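Local coordinates for protein endo-beta-1,4-glucanase (cellulase B) (Bacillus halodurans, PDB 4V2X) that probably hydrolyses internal beta-1,4 linkages of glucan polysaccharides such as cellulose, using a family 5 catalytic module joined to Ig-like and carbohydrate-binding modules, at residues Q80-W85 / P126-R131; Q486-H491 / V570-I575; R559-F562 / E568-N571. One frame throughout, in Å; residues are numbered along the deposited sequence.

In the fold
Contact 1 comes first along the chain and belongs to the eight-stranded (beta/alpha) barrel of the family 5 catalytic module, where the loop 80-85 meets the start of helix 126-141. Contacts 2 and 3 lie together in the C-terminal carbohydrate-binding module, their centres about 11 Å apart, while the centre of contact 1 is about 48 Å from each. Both use strand 569-577: contact 3 pairs it with its hairpin partner 556-564, and contact 2 sends Tyr-572 from it to strand 484-491, which is two places away in the same antiparallel sheet. The contacts thus report on packing inside two separate modules of the enzyme, not on an interface between them.

Contact 1 (Q80-W85 / P126-R131); sequences QDETAW and PQFLNR
The carboxylate of Glu-82 and the guanidinium of Arg-131 meet edge to edge, their planes only 12° apart. Phe-128 CA sits over one face of the guanidinium, offset toward its rim, while Glu-82 and a water take up positions along its edge. The Phe-128 ring also offers its edge here: Glu-82 OE1 and Arg-131 NH2 lie near its plane, with OE1 4.0 Å from Phe-128 CE1.

This is a side-on bidentate salt bridge. Arg-131 NE donates to Glu-82 OE2 at 2.8 Å, and Arg-131 NH2 to Glu-82 OE1 at 2.9 Å, the latter almost straight at 169°. Both oxygens use their syn lone pairs, and the two bonds together fix the rotation of each flat group. Glu-82 reaches across because its CG lies between backbone N and carbonyl carbon (chi1 60°) and the chain then bends at chi2. A water between Gln-80 O and Arg-131 NH2, 3.0 Å from the latter, adds a second tie to the loop.

The loop is shaped by a type I turn from Asp-81 to Ala-84 and an Asx turn, in which Asp-81 OD1 accepts from Thr-83 N at 2.9 Å. Arg-89 forms a salt bridge with Asp-81 OD2. The contact thereby fastens the loop between strand 68-70 and helix 92-100 to the first turns of helix 126-141, whose Leu-129 packs on helix 165-183.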
ATOM      1  N   GLN A  80      -6.978  33.228  16.277  1.00 29.59           N
ATOM      2  CA  GLN A  80      -5.818  34.095  16.120  1.00 32.57           C
ATOM      3  C   GLN A  80      -4.677  33.592  16.988  1.00 29.64           C
ATOM      4  O   GLN A  80      -3.538  33.487  16.522  1.00 28.62           O
ATOM      5  CB  GLN A  80      -6.167  35.541  16.493  1.00 39.40           C
ATOM      6  CG  GLN A  80      -5.044  36.559  16.285  1.00 46.79           C
ATOM      7  CD  GLN A  80      -4.853  36.966  14.831  1.00 54.06           C
ATOM      8  OE1 GLN A  80      -5.015  38.136  14.479  1.00 61.70           O
ATOM      9  NE2 GLN A  80      -4.497  36.006  13.983  1.00 55.73           N
ATOM     10  N   ASP A  81      -4.989  33.259  18.240  1.00 25.72           N
ATOM     11  CA  ASP A  81      -3.973  32.772  19.153  1.00 23.89           C
ATOM     12  C   ASP A  81      -4.446  31.653  20.091  1.00 20.34           C
ATOM     13  O   ASP A  81      -5.595  31.199  20.039  1.00 20.16           O
ATOM     14  CB  ASP A  81      -3.338  33.955  19.912  1.00 23.54           C
ATOM     15  CG  ASP A  81      -4.092  34.368  21.182  1.00 24.67           C
ATOM     16  OD1 ASP A  81      -5.186  33.858  21.493  1.00 22.87           O
ATOM     17  OD2 ASP A  81      -3.548  35.246  21.891  1.00 27.51           O
ATOM     18  N   GLU A  82      -3.531  31.223  20.947  1.00 18.37           N
ATOM     19  CA  GLU A  82      -3.731  30.054  21.803  1.00 17.85           C
ATOM     20  C   GLU A  82      -4.733  30.245  22.947  1.00 18.02           C
ATOM     21  O   GLU A  82      -4.989  29.301  23.699  1.00 16.34           O
ATOM     22  CB  GLU A  82      -2.383  29.568  22.360  1.00 17.74           C
ATOM     23  CG  GLU A  82      -1.616  30.588  23.203  1.00 17.76           C
ATOM     24  CD  GLU A  82      -0.705  31.507  22.398  1.00 18.42           C
ATOM     25  OE1 GLU A  82      -0.990  31.777  21.210  1.00 18.04           O
ATOM     26  OE2 GLU A  82       0.303  31.987  22.966  1.00 19.39           O
ATOM     27  N   THR A  83      -5.285  31.451  23.090  1.00 17.90           N
ATOM     28  CA  THR A  83      -6.336  31.716  24.066  1.00 17.83           C
ATOM     29  C   THR A  83      -7.740  31.624  23.461  1.00 18.56           C
ATOM     30  O   THR A  83      -8.723  31.831  24.168  1.00 20.02           O
ATOM     31  CB  THR A  83      -6.181  33.109  24.721  1.00 18.83           C
ATOM     32  OG1 THR A  83      -6.493  34.134  23.767  1.00 18.97           O
ATOM     33  CG2 THR A  83      -4.766  33.304  25.257  1.00 19.13           C
ATOM     34  N   ALA A  84      -7.822  31.281  22.179  1.00 20.04           N
ATOM     35  CA  ALA A  84      -9.087  31.294  21.429  1.00 20.71           C
ATOM     36  C   ALA A  84     -10.146  30.363  22.021  1.00 20.88           C
ATOM     37  O   ALA A  84     -11.341  30.622  21.895  1.00 21.13           O
ATOM     38  CB  ALA A  84      -8.833  30.944  19.967  1.00 21.19           C
ATOM     39  N   TRP A  85      -9.710  29.291  22.678  1.00 20.11           N
ATOM     40  CA  TRP A  85     -10.644  28.335  23.269  1.00 20.16           C
ATOM     41  C   TRP A  85     -10.714  28.408  24.800  1.00 20.52           C
ATOM     42  O   TRP A  85     -11.131  27.457  25.468  1.00 20.25           O
ATOM     43  CB  TRP A  85     -10.320  26.925  22.756  1.00 19.05           C
ATOM     44  CG  TRP A  85     -10.722  26.696  21.314  1.00 18.62           C
ATOM     45  CD1 TRP A  85     -11.477  27.520  20.517  1.00 19.72           C
ATOM     46  CD2 TRP A  85     -10.426  25.541  20.515  1.00 18.14           C
ATOM     47  NE1 TRP A  85     -11.652  26.954  19.276  1.00 18.82           N
ATOM     48  CE2 TRP A  85     -11.024  25.736  19.251  1.00 18.02           C
ATOM     49  CE3 TRP A  85      -9.718  24.355  20.751  1.00 17.69           C
ATOM     50  CZ2 TRP A  85     -10.924  24.798  18.222  1.00 18.23           C
ATOM     51  CZ3 TRP A  85      -9.617  23.426  19.732  1.00 17.45           C
ATOM     52  CH2 TRP A  85     -10.222  23.650  18.482  1.00 18.83           C
ATOM     53  N   PRO A 126       6.462  34.458  12.722  1.00 18.60           N
ATOM     54  CA  PRO A 126       7.579  34.286  13.666  1.00 18.33           C
ATOM     55  C   PRO A 126       7.215  34.537  15.129  1.00 17.23           C
ATOM     56  O   PRO A 126       7.844  33.981  16.031  1.00 17.28           O
ATOM     57  CB  PRO A 126       8.621  35.321  13.204  1.00 19.45           C
ATOM     58  CG  PRO A 126       8.125  35.910  11.950  1.00 20.44           C
ATOM     59  CD  PRO A 126       6.709  35.515  11.720  1.00 19.39           C
ATOM     60  N   GLN A 127       6.218  35.381  15.363  1.00 17.52           N
ATOM     61  CA  GLN A 127       5.804  35.717  16.719  1.00 18.40           C
ATOM     62  C   GLN A 127       5.113  34.522  17.355  1.00 17.65           C
ATOM     63  O   GLN A 127       5.380  34.153  18.499  1.00 17.44           O
ATOM     64  CB  GLN A 127       4.873  36.932  16.709  1.00 20.86           C
ATOM     65  CG  GLN A 127       5.597  38.271  16.633  1.00 24.62           C
ATOM     66  CD  GLN A 127       6.313  38.517  15.316  1.00 29.74           C
ATOM     67  OE1 GLN A 127       5.683  38.770  14.290  1.00 35.28           O
ATOM     68  NE2 GLN A 127       7.640  38.465  15.344  1.00 33.71           N
ATOM     69  N   PHE A 128       4.226  33.910  16.592  1.00 16.15           N
ATOM     70  CA  PHE A 128       3.562  32.691  17.034  1.00 15.56           C
ATOM     71  C   PHE A 128       4.588  31.592  17.274  1.00 15.62           C
ATOM     72  O   PHE A 128       4.602  30.976  18.329  1.00 15.85           O
ATOM     73  CB  PHE A 128       2.543  32.254  16.002  1.00 15.39           C
ATOM     74  CG  PHE A 128       1.777  31.028  16.400  1.00 14.54           C
ATOM     75  CD1 PHE A 128       0.811  31.098  17.388  1.00 14.69           C
ATOM     76  CD2 PHE A 128       2.026  29.806  15.787  1.00 14.45           C
ATOM     77  CE1 PHE A 128       0.100  29.965  17.767  1.00 14.38           C
ATOM     78  CE2 PHE A 128       1.310  28.675  16.150  1.00 14.06           C
ATOM     79  CZ  PHE A 128       0.346  28.757  17.141  1.00 14.22           C
ATOM     80  N   LEU A 129       5.462  31.363  16.301  1.00 15.76           N
ATOM     81  CA  LEU A 129       6.522  30.369  16.456  1.00 16.58           C
ATOM     82  C   LEU A 129       7.395  30.615  17.691  1.00 16.12           C
ATOM     83  O   LEU A 129       7.735  29.677  18.409  1.00 14.88           O
ATOM     84  CB  LEU A 129       7.386  30.290  15.188  1.00 17.49           C
ATOM     85  CG  LEU A 129       8.476  29.212  15.141  1.00 18.28           C
ATOM     86  CD1 LEU A 129       7.899  27.834  15.427  1.00 17.90           C
ATOM     87  CD2 LEU A 129       9.171  29.232  13.787  1.00 20.21           C
ATOM     88  N   ASN A 130       7.754  31.869  17.960  1.00 16.36           N
ATOM     89  CA  ASN A 130       8.544  32.154  19.156  1.00 16.69           C
ATOM     90  C   ASN A 130       7.799  31.826  20.459  1.00 15.49           C
ATOM     91  O   ASN A 130       8.414  31.389  21.428  1.00 14.84           O
ATOM     92  CB  ASN A 130       9.043  33.603  19.160  1.00 17.57           C
ATOM     93  CG  ASN A 130      10.279  33.794  18.294  1.00 20.68           C
ATOM     94  OD1 ASN A 130      11.096  32.883  18.159  1.00 24.60           O
ATOM     95  ND2 ASN A 130      10.429  34.980  17.712  1.00 21.19           N
ATOM     96  N   ARG A 131       6.487  32.020  20.479  1.00 15.35           N
ATOM     97  CA  ARG A 131       5.698  31.665  21.658  1.00 16.08           C
ATOM     98  C   ARG A 131       5.665  30.147  21.859  1.00 15.95           C
ATOM     99  O   ARG A 131       5.830  29.668  22.979  1.00 15.84           O
ATOM    100  CB  ARG A 131       4.285  32.234  21.558  1.00 16.44           C
ATOM    101  CG  ARG A 131       4.244  33.754  21.566  1.00 16.74           C
ATOM    102  CD  ARG A 131       2.950  34.269  22.172  1.00 17.03           C
ATOM    103  NE  ARG A 131       1.777  33.819  21.420  1.00 17.04           N
ATOM    104  CZ  ARG A 131       1.387  34.324  20.251  1.00 17.28           C
ATOM    105  NH1 ARG A 131       2.075  35.291  19.660  1.00 17.16           N
ATOM    106  NH2 ARG A 131       0.298  33.845  19.661  1.00 17.58           N
TER
HETATM  107  O   HOH W   1      -0.882  34.368  17.004  1.00 28.28           O
HETATM  108  O   HOH W   2       2.902  31.183  24.131  1.00 60.73           O

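Contact 2 (Q486-H491 / V570-I575); sequences QSTQGH and VNYTII
Tyr-572 stretches from its strand to the backbone of Gln-486, where its OH donates a hydrogen bond to Gln-486 O, 2.7 Å away. The ring swings out with CG anti to the backbone N (chi1 -167°), a setting that carries the phenol straight across to the other strand. The hydroxyl approaches the carbonyl at a C=O...donor angle of 132°, tilted 31° from the carbonyl plane. The ring arrives with its edge toward the acceptor, and Tyr-572 CE1 comes to 3.3 Å from Gln-486 O.

In the antiparallel sheet of this carbohydrate-binding module, strand 580-585 runs between the two strands, bonding through its backbone to Thr-488 and Gly-490. The tyrosine therefore spans two strand positions on the buried side of the sheet, where it also packs on Ile-497 of strand 495-500.

Thr-488 meets the phenol at about a right angle and with its methyl group: CG2 is 3.6 Å from Tyr-572 OH. It gets there because OG1 takes the place anti to the backbone N, leaving CG2 between that N and the carbonyl carbon. Ser-487 comes nearest the hydroxyl with its backbone, CA 3.7 Å from Tyr-572 OH, while its own OG bonds to Ala-585 N.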
ATOM      1  N   GLN A 486     -42.493  16.793  37.851  1.00 21.54           N
ATOM      2  CA  GLN A 486     -43.782  17.465  37.803  1.00 21.53           C
ATOM      3  C   GLN A 486     -44.234  17.723  36.378  1.00 21.05           C
ATOM      4  O   GLN A 486     -43.421  17.955  35.480  1.00 19.34           O
ATOM      5  CB  GLN A 486     -43.731  18.782  38.579  1.00 23.14           C
ATOM      6  CG  GLN A 486     -43.210  18.663  40.003  1.00 23.33           C
ATOM      7  CD  GLN A 486     -44.141  17.892  40.927  1.00 24.82           C
ATOM      8  OE1 GLN A 486     -45.219  17.456  40.530  1.00 24.80           O
ATOM      9  NE2 GLN A 486     -43.723  17.722  42.175  1.00 26.63           N
ATOM     10  N   SER A 487     -45.550  17.667  36.198  1.00 20.58           N
ATOM     11  CA  SER A 487     -46.189  18.040  34.944  1.00 20.15           C
ATOM     12  C   SER A 487     -45.858  19.481  34.611  1.00 21.34           C
ATOM     13  O   SER A 487     -45.631  20.299  35.501  1.00 22.24           O
ATOM     14  CB  SER A 487     -47.694  17.852  35.050  1.00 20.42           C
ATOM     15  OG  SER A 487     -48.031  16.489  35.255  1.00 21.75           O
ATOM     16  N   THR A 488     -45.806  19.791  33.324  1.00 21.38           N
ATOM     17  CA  THR A 488     -45.432  21.126  32.888  1.00 22.07           C
ATOM     18  C   THR A 488     -45.780  21.313  31.418  1.00 22.42           C
ATOM     19  O   THR A 488     -46.228  20.383  30.751  1.00 20.60           O
ATOM     20  CB  THR A 488     -43.926  21.385  33.114  1.00 21.76           C
ATOM     21  OG1 THR A 488     -43.650  22.790  33.005  1.00 22.33           O
ATOM     22  CG2 THR A 488     -43.064  20.596  32.124  1.00 21.61           C
ATOM     23  N   GLN A 489     -45.581  22.529  30.928  1.00 25.42           N
ATOM     24  CA  GLN A 489     -45.768  22.827  29.519  1.00 27.04           C
ATOM     25  C   GLN A 489     -44.683  23.812  29.112  1.00 26.63           C
ATOM     26  O   GLN A 489     -44.353  24.727  29.872  1.00 28.52           O
ATOM     27  CB  GLN A 489     -47.173  23.386  29.275  1.00 32.07           C
ATOM     28  CG  GLN A 489     -47.598  23.398  27.812  1.00 37.25           C
ATOM     29  CD  GLN A 489     -49.098  23.203  27.610  1.00 43.33           C
ATOM     30  OE1 GLN A 489     -49.668  22.187  28.029  1.00 46.59           O
ATOM     31  NE2 GLN A 489     -49.744  24.166  26.951  1.00 44.08           N
ATOM     32  N   GLY A 490     -44.105  23.610  27.931  1.00 23.56           N
ATOM     33  CA  GLY A 490     -42.987  24.430  27.488  1.00 24.13           C
ATOM     34  C   GLY A 490     -42.694  24.353  26.002  1.00 24.20           C
ATOM     35  O   GLY A 490     -43.477  23.803  25.229  1.00 25.93           O
ATOM     36  N   HIS A 491     -41.553  24.919  25.621  1.00 25.72           N
ATOM     37  CA  HIS A 491     -41.128  25.048  24.232  1.00 25.25           C
ATOM     38  C   HIS A 491     -39.870  24.202  24.021  1.00 22.48           C
ATOM     39  O   HIS A 491     -39.074  24.034  24.942  1.00 21.25           O
ATOM     40  CB  HIS A 491     -40.855  26.530  23.943  1.00 28.20           C
ATOM     41  CG  HIS A 491     -40.533  26.835  22.514  1.00 30.53           C
ATOM     42  ND1 HIS A 491     -39.241  26.991  22.062  1.00 31.92           N
ATOM     43  CD2 HIS A 491     -41.334  27.056  21.444  1.00 32.45           C
ATOM     44  CE1 HIS A 491     -39.258  27.274  20.772  1.00 33.40           C
ATOM     45  NE2 HIS A 491     -40.516  27.321  20.373  1.00 33.85           N
ATOM     46  N   VAL A 570     -38.176   6.460  37.405  1.00 18.93           N
ATOM     47  CA  VAL A 570     -39.354   7.315  37.310  1.00 18.04           C
ATOM     48  C   VAL A 570     -39.740   7.458  35.847  1.00 17.51           C
ATOM     49  O   VAL A 570     -38.906   7.833  35.032  1.00 17.17           O
ATOM     50  CB  VAL A 570     -39.086   8.717  37.906  1.00 18.69           C
ATOM     51  CG1 VAL A 570     -40.295   9.627  37.721  1.00 19.55           C
ATOM     52  CG2 VAL A 570     -38.718   8.612  39.377  1.00 19.17           C
ATOM     53  N   ASN A 571     -40.998   7.154  35.530  1.00 17.59           N
ATOM     54  CA  ASN A 571     -41.535   7.382  34.189  1.00 18.74           C
ATOM     55  C   ASN A 571     -42.133   8.765  34.062  1.00 18.02           C
ATOM     56  O   ASN A 571     -42.532   9.370  35.050  1.00 19.47           O
ATOM     57  CB  ASN A 571     -42.594   6.340  33.842  1.00 20.70           C
ATOM     58  CG  ASN A 571     -42.031   4.933  33.791  1.00 23.68           C
ATOM     59  OD1 ASN A 571     -42.587   4.010  34.384  1.00 30.94           O
ATOM     60  ND2 ASN A 571     -40.924   4.764  33.096  1.00 22.61           N
ATOM     61  N   TYR A 572     -42.200   9.253  32.829  1.00 16.88           N
ATOM     62  CA  TYR A 572     -42.729  10.581  32.541  1.00 16.76           C
ATOM     63  C   TYR A 572     -43.201  10.565  31.101  1.00 16.64           C
ATOM     64  O   TYR A 572     -42.628   9.869  30.265  1.00 16.92           O
ATOM     65  CB  TYR A 572     -41.639  11.629  32.749  1.00 17.13           C
ATOM     66  CG  TYR A 572     -42.095  13.073  32.791  1.00 17.97           C
ATOM     67  CD1 TYR A 572     -42.531  13.656  33.979  1.00 18.82           C
ATOM     68  CD2 TYR A 572     -42.034  13.877  31.654  1.00 17.82           C
ATOM     69  CE1 TYR A 572     -42.916  14.986  34.025  1.00 18.03           C
ATOM     70  CE2 TYR A 572     -42.421  15.207  31.692  1.00 18.19           C
ATOM     71  CZ  TYR A 572     -42.867  15.755  32.877  1.00 18.80           C
ATOM     72  OH  TYR A 572     -43.243  17.073  32.921  1.00 18.78           O
ATOM     73  N   THR A 573     -44.255  11.320  30.816  1.00 16.87           N
ATOM     74  CA  THR A 573     -44.779  11.408  29.471  1.00 17.45           C
ATOM     75  C   THR A 573     -44.589  12.810  28.911  1.00 16.96           C
ATOM     76  O   THR A 573     -44.846  13.805  29.592  1.00 17.63           O
ATOM     77  CB  THR A 573     -46.267  11.028  29.447  1.00 19.87           C
ATOM     78  OG1 THR A 573     -46.408   9.685  29.926  1.00 20.71           O
ATOM     79  CG2 THR A 573     -46.838  11.126  28.031  1.00 21.18           C
ATOM     80  N   ILE A 574     -44.131  12.880  27.667  1.00 16.43           N
ATOM     81  CA  ILE A 574     -44.174  14.135  26.924  1.00 17.66           C
ATOM     82  C   ILE A 574     -45.025  13.984  25.671  1.00 17.56           C
ATOM     83  O   ILE A 574     -45.030  12.938  25.020  1.00 16.03           O
ATOM     84  CB  ILE A 574     -42.778  14.693  26.572  1.00 18.86           C
ATOM     85  CG1 ILE A 574     -41.929  13.645  25.854  1.00 20.13           C
ATOM     86  CG2 ILE A 574     -42.072  15.177  27.831  1.00 18.91           C
ATOM     87  CD1 ILE A 574     -40.698  14.201  25.179  1.00 20.87           C
ATOM     88  N   ILE A 575     -45.771  15.039  25.367  1.00 18.17           N
ATOM     89  CA  ILE A 575     -46.564  15.117  24.151  1.00 18.95           C
ATOM     90  C   ILE A 575     -46.030  16.317  23.388  1.00 18.62           C
ATOM     91  O   ILE A 575     -46.037  17.439  23.899  1.00 18.17           O
ATOM     92  CB  ILE A 575     -48.069  15.262  24.447  1.00 20.06           C
ATOM     93  CG1 ILE A 575     -48.562  14.047  25.238  1.00 21.56           C
ATOM     94  CG2 ILE A 575     -48.858  15.392  23.147  1.00 21.53           C
ATOM     95  CD1 ILE A 575     -49.994  14.137  25.707  1.00 24.51           C
TER

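Contact 3 (R559-F562 / E568-N571); sequences RLTF and ETVN
Strands 559-562 and 569-571 run antiparallel at 163°, their axes 4.6 Å apart, with Phe-562 and Val-570 as a hydrogen-bonded pair and Thr-561 and Asn-571 as the non-hydrogen-bonded pair next to it. Phe-562 N donates to Val-570 O at 2.8 Å, nearly straight, and Val-570 N returns a bond to Phe-562 O at 3.0 Å. Supporting CA-H...O contacts fill in the ladder, one of them from Asn-571 CA to Leu-560 O.

The side chains on one face are mostly polar. Thr-561 and Asn-571 lie side by side, pointing the same way, and Thr-561 OG1 is 2.9 Å from Asn-571 ND2. The amide stands beside the threonine because Asn-571 CG is anti to its carbonyl carbon (chi1 -63°). Arg-559 bends at chi3 and brings its guanidinium edge to the amide, NH1 lying 3.7 Å from Asn-571 ND2; the two planes are nearly perpendicular, 86° apart. NH1 and ND2 are both donors, so the groups pack here without bonding each other. Beyond the amide, Thr-561 and Thr-569 cross obliquely with their methyls pressed together, CG2 to CG2 3.4 Å, a tight fit for two carbons. In both threonines that methyl is the branch anti to the backbone N.

Phe-562 and Val-570 point to the other face. The Phe-562 ring holds its edge to the backbone, CD1 3.7 Å from Val-570 O. Leu-485 packs against both residues, and Met-543 of strand 542-545 reaches Phe-562 from within the module.

Chemically, then, this beta hairpin is two-sided: the established hydrogen bonds between the segments are those of the backbone, Phe-562 is buried in the hydrophobic interior with Val-570 at its margin against Pro-483, and the other face carries polar side chains, Thr-569 and Arg-559 exposed and Thr-561 buried among them.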
ATOM      1  N   ARG A 559     -42.737   8.207  25.956  1.00 14.94           N
ATOM      2  CA  ARG A 559     -42.530   7.812  27.341  1.00 16.39           C
ATOM      3  C   ARG A 559     -41.055   7.921  27.672  1.00 15.06           C
ATOM      4  O   ARG A 559     -40.208   7.338  26.987  1.00 14.16           O
ATOM      5  CB  ARG A 559     -43.015   6.379  27.602  1.00 19.30           C
ATOM      6  CG  ARG A 559     -42.891   5.963  29.062  1.00 24.88           C
ATOM      7  CD  ARG A 559     -43.489   4.580  29.310  1.00 31.90           C
ATOM      8  NE  ARG A 559     -42.884   3.557  28.453  1.00 39.84           N
ATOM      9  CZ  ARG A 559     -41.688   2.992  28.650  1.00 46.37           C
ATOM     10  NH1 ARG A 559     -40.930   3.330  29.691  1.00 53.52           N
ATOM     11  NH2 ARG A 559     -41.243   2.076  27.795  1.00 47.49           N
ATOM     12  N   LEU A 560     -40.753   8.688  28.714  1.00 14.46           N
ATOM     13  CA  LEU A 560     -39.402   8.815  29.224  1.00 14.23           C
ATOM     14  C   LEU A 560     -39.262   7.944  30.460  1.00 15.09           C
ATOM     15  O   LEU A 560     -40.206   7.805  31.237  1.00 14.46           O
ATOM     16  CB  LEU A 560     -39.109  10.268  29.593  1.00 14.50           C
ATOM     17  CG  LEU A 560     -39.290  11.303  28.490  1.00 14.34           C
ATOM     18  CD1 LEU A 560     -38.978  12.687  29.033  1.00 14.77           C
ATOM     19  CD2 LEU A 560     -38.415  10.992  27.289  1.00 14.54           C
ATOM     20  N   THR A 561     -38.085   7.358  30.640  1.00 13.70           N
ATOM     21  CA  THR A 561     -37.790   6.605  31.849  1.00 15.22           C
ATOM     22  C   THR A 561     -36.449   7.087  32.382  1.00 14.85           C
ATOM     23  O   THR A 561     -35.420   6.957  31.719  1.00 14.34           O
ATOM     24  CB  THR A 561     -37.750   5.092  31.588  1.00 15.35           C
ATOM     25  OG1 THR A 561     -38.974   4.678  30.965  1.00 16.27           O
ATOM     26  CG2 THR A 561     -37.545   4.322  32.896  1.00 15.91           C
ATOM     27  N   PHE A 562     -36.483   7.668  33.574  1.00 14.99           N
ATOM     28  CA  PHE A 562     -35.295   8.174  34.221  1.00 15.32           C
ATOM     29  C   PHE A 562     -34.802   7.137  35.205  1.00 16.20           C
ATOM     30  O   PHE A 562     -35.551   6.698  36.073  1.00 16.13           O
ATOM     31  CB  PHE A 562     -35.598   9.492  34.924  1.00 15.65           C
ATOM     32  CG  PHE A 562     -35.967  10.593  33.981  1.00 14.88           C
ATOM     33  CD1 PHE A 562     -37.280  10.769  33.582  1.00 15.13           C
ATOM     34  CD2 PHE A 562     -34.993  11.445  33.478  1.00 15.54           C
ATOM     35  CE1 PHE A 562     -37.618  11.781  32.697  1.00 15.48           C
ATOM     36  CE2 PHE A 562     -35.322  12.457  32.601  1.00 14.86           C
ATOM     37  CZ  PHE A 562     -36.638  12.629  32.211  1.00 15.18           C
ATOM     38  N   GLU A 568     -33.821   3.815  41.827  1.00 19.33           N
ATOM     39  CA  GLU A 568     -35.118   4.423  41.577  1.00 20.21           C
ATOM     40  C   GLU A 568     -35.296   4.648  40.083  1.00 19.97           C
ATOM     41  O   GLU A 568     -34.355   5.024  39.382  1.00 19.31           O
ATOM     42  CB  GLU A 568     -35.259   5.755  42.323  1.00 20.76           C
ATOM     43  CG  GLU A 568     -35.401   5.625  43.835  1.00 22.48           C
ATOM     44  CD  GLU A 568     -36.747   5.066  44.271  1.00 23.36           C
ATOM     45  OE1 GLU A 568     -37.780   5.465  43.703  1.00 24.55           O
ATOM     46  OE2 GLU A 568     -36.777   4.233  45.197  1.00 25.77           O
ATOM     47  N   THR A 569     -36.510   4.385  39.615  1.00 20.76           N
ATOM     48  CA  THR A 569     -36.889   4.564  38.221  1.00 22.36           C
ATOM     49  C   THR A 569     -38.144   5.416  38.227  1.00 20.28           C
ATOM     50  O   THR A 569     -39.067   5.142  38.988  1.00 21.05           O
ATOM     51  CB  THR A 569     -37.183   3.198  37.573  1.00 24.33           C
ATOM     52  OG1 THR A 569     -35.978   2.421  37.560  1.00 28.05           O
ATOM     53  CG2 THR A 569     -37.710   3.355  36.158  1.00 26.09           C
ATOM     54  N   VAL A 570     -38.176   6.460  37.405  1.00 18.93           N
ATOM     55  CA  VAL A 570     -39.354   7.315  37.310  1.00 18.04           C
ATOM     56  C   VAL A 570     -39.740   7.458  35.847  1.00 17.51           C
ATOM     57  O   VAL A 570     -38.906   7.833  35.032  1.00 17.17           O
ATOM     58  CB  VAL A 570     -39.086   8.717  37.906  1.00 18.69           C
ATOM     59  CG1 VAL A 570     -40.295   9.627  37.721  1.00 19.55           C
ATOM     60  CG2 VAL A 570     -38.718   8.612  39.377  1.00 19.17           C
ATOM     61  N   ASN A 571     -40.998   7.154  35.530  1.00 17.59           N
ATOM     62  CA  ASN A 571     -41.535   7.382  34.189  1.00 18.74           C
ATOM     63  C   ASN A 571     -42.133   8.765  34.062  1.00 18.02           C
ATOM     64  O   ASN A 571     -42.532   9.370  35.050  1.00 19.47           O
ATOM     65  CB  ASN A 571     -42.594   6.340  33.842  1.00 20.70           C
ATOM     66  CG  ASN A 571     -42.031   4.933  33.791  1.00 23.68           C
ATOM     67  OD1 ASN A 571     -42.587   4.010  34.384  1.00 30.94           O
ATOM     68  ND2 ASN A 571     -40.924   4.764  33.096  1.00 22.61           N
TER